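Local coordinates for BB0689 (Borrelia burgdorferi, PDB 4D53), which is an outer surface lipoprotein of the CAP superfamily whose biochemical role is not firmly established, at residues A[93-96]-A[100-103]. Numbering follows the deposited sequence.
Sequences NAWL and SHKE
In both W95 and H101 the ring carbon CG stands anti to the residue's own carbonyl carbon (chi1 -76° and -44°), and these two torsions bring indole and imidazole together where the short helices 91-96 and 99-105 meet. The side chains cross at about a right angle. The CD1 edge of W95 is turned toward the face of H101 in an offset edge-to-face pair, with the indole five-membered ring and the imidazole inclined at 75° and their centroids 5.2 Å apart. CD1 of W95 comes 3.8 Å from ND1 of H101, which lies near the plane of the indole. Nearer the backbone, CB of H101 rests 3.4 Å from the carbonyl O of W95, packing against the main chain of 93-96 as well as against the indole.

A second, largely aliphatic touch lies beside the first. K102 sends CG anti to its backbone N and then runs extended, passing L96 with CG 3.9 Å from the leucine CD2, while its CB lies 3.8 Å from the carbonyl O of L96.

Between the two segments a water forms a polar bridge: it donates to the carbonyl O of A94 at 3.1 Å and is hydrogen-bonded to ND1 of H101 at 2.8 Å, in the plane of the imidazole. Beyond the pair, the NE1 of W95 is hydrogen-bonded to the carbonyl O of L82, and its indole also packs on I81 and A83 of strand 75-84 and on F127 and V129 of strand 125-134. The contact thus illustrates how two short consecutive helices of a CAP domain are packed against the sheet through a buried tryptophan. Direct contact between the helices is probably dominated by dispersion, with a contribution from ring-edge electrostatics, and the water, by engaging ND1, probably restrains the rotation of the imidazole.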
loop_
_atom_site.group_PDB
_atom_site.type_symbol
_atom_site.label_atom_id
_atom_site.label_comp_id
_atom_site.label_asym_id
_atom_site.label_seq_id
_atom_site.Cartn_x
_atom_site.Cartn_y
_atom_site.Cartn_z
ATOM N N ASN A 93 7.086 -9.566 -6.479
ATOM C CA ASN A 93 7.800 -9.677 -7.734
ATOM C C ASN A 93 7.162 -8.895 -8.849
ATOM O O ASN A 93 7.899 -8.309 -9.675
ATOM C CB ASN A 93 8.028 -11.124 -8.139
ATOM C CG ASN A 93 9.158 -11.765 -7.322
ATOM O OD1 ASN A 93 10.061 -11.088 -6.869
ATOM N ND2 ASN A 93 9.117 -13.048 -7.174
ATOM N N ALA A 94 5.818 -8.816 -8.858
ATOM C CA ALA A 94 5.195 -7.985 -9.866
ATOM C C ALA A 94 5.578 -6.470 -9.716
ATOM O O ALA A 94 5.846 -5.721 -10.725
ATOM C CB ALA A 94 3.682 -8.183 -9.812
ATOM N N TRP A 95 5.684 -5.986 -8.464
ATOM C CA TRP A 95 6.131 -4.646 -8.251
ATOM C C TRP A 95 7.660 -4.464 -8.571
ATOM O O TRP A 95 8.041 -3.457 -9.142
ATOM C CB TRP A 95 5.898 -4.219 -6.730
ATOM C CG TRP A 95 4.466 -3.901 -6.437
ATOM C CD1 TRP A 95 3.612 -3.239 -7.226
ATOM C CD2 TRP A 95 3.784 -4.111 -5.201
ATOM N NE1 TRP A 95 2.416 -3.044 -6.576
ATOM C CE2 TRP A 95 2.468 -3.652 -5.370
ATOM C CE3 TRP A 95 4.136 -4.767 -4.013
ATOM C CZ2 TRP A 95 1.543 -3.649 -4.335
ATOM C CZ3 TRP A 95 3.186 -4.852 -2.996
ATOM C CH2 TRP A 95 1.940 -4.276 -3.155
ATOM N N LEU A 96 8.477 -5.460 -8.260
ATOM C CA LEU A 96 9.889 -5.383 -8.625
ATOM C C LEU A 96 10.117 -5.242 -10.153
ATOM O O LEU A 96 11.079 -4.594 -10.552
ATOM C CB LEU A 96 10.711 -6.523 -8.055
ATOM C CG LEU A 96 10.929 -6.548 -6.544
ATOM C CD1 LEU A 96 11.563 -7.870 -6.182
ATOM C CD2 LEU A 96 11.779 -5.389 -6.095
ATOM N N SER A 100 9.201 2.070 -11.382
ATOM C CA SER A 100 8.637 3.038 -10.432
ATOM C C SER A 100 8.175 2.292 -9.153
ATOM O O SER A 100 8.403 2.777 -8.038
ATOM C CB SER A 100 7.489 3.846 -11.040
ATOM O OG SER A 100 6.464 3.024 -11.441
ATOM N N HIS A 101 7.525 1.144 -9.283
ATOM C CA HIS A 101 7.190 0.368 -8.093
ATOM C C HIS A 101 8.350 -0.186 -7.282
ATOM O O HIS A 101 8.336 -0.174 -6.022
ATOM C CB HIS A 101 6.154 -0.711 -8.356
ATOM C CG HIS A 101 5.022 -0.235 -9.185
ATOM N ND1 HIS A 101 4.449 -1.029 -10.138
ATOM C CD2 HIS A 101 4.352 0.923 -9.223
ATOM C CE1 HIS A 101 3.467 -0.382 -10.720
ATOM N NE2 HIS A 101 3.384 0.805 -10.188
ATOM N N LYS A 102 9.359 -0.684 -7.959
ATOM C CA LYS A 102 10.577 -1.108 -7.291
ATOM C C LYS A 102 11.187 0.066 -6.466
ATOM O O LYS A 102 11.588 -0.158 -5.350
ATOM C CB LYS A 102 11.598 -1.600 -8.314
ATOM C CG LYS A 102 12.912 -2.018 -7.693
ATOM C CD LYS A 102 13.803 -2.788 -8.637
ATOM C CE LYS A 102 15.171 -3.033 -8.002
ATOM N NZ LYS A 102 15.893 -3.993 -8.830
ATOM N N GLU A 103 11.271 1.226 -7.036
ATOM C CA GLU A 103 11.827 2.431 -6.371
ATOM C C GLU A 103 11.154 2.637 -5.023
ATOM O O GLU A 103 11.821 2.909 -4.014
ATOM C CB GLU A 103 11.615 3.653 -7.229
ATOM C CG GLU A 103 12.481 4.832 -6.895
ATOM C CD GLU A 103 12.034 5.621 -5.699
ATOM O OE1 GLU A 103 10.799 5.591 -5.364
ATOM O OE2 GLU A 103 12.938 6.253 -5.057
HETATM O O HOH W 1 3.722 -3.541 -11.102
#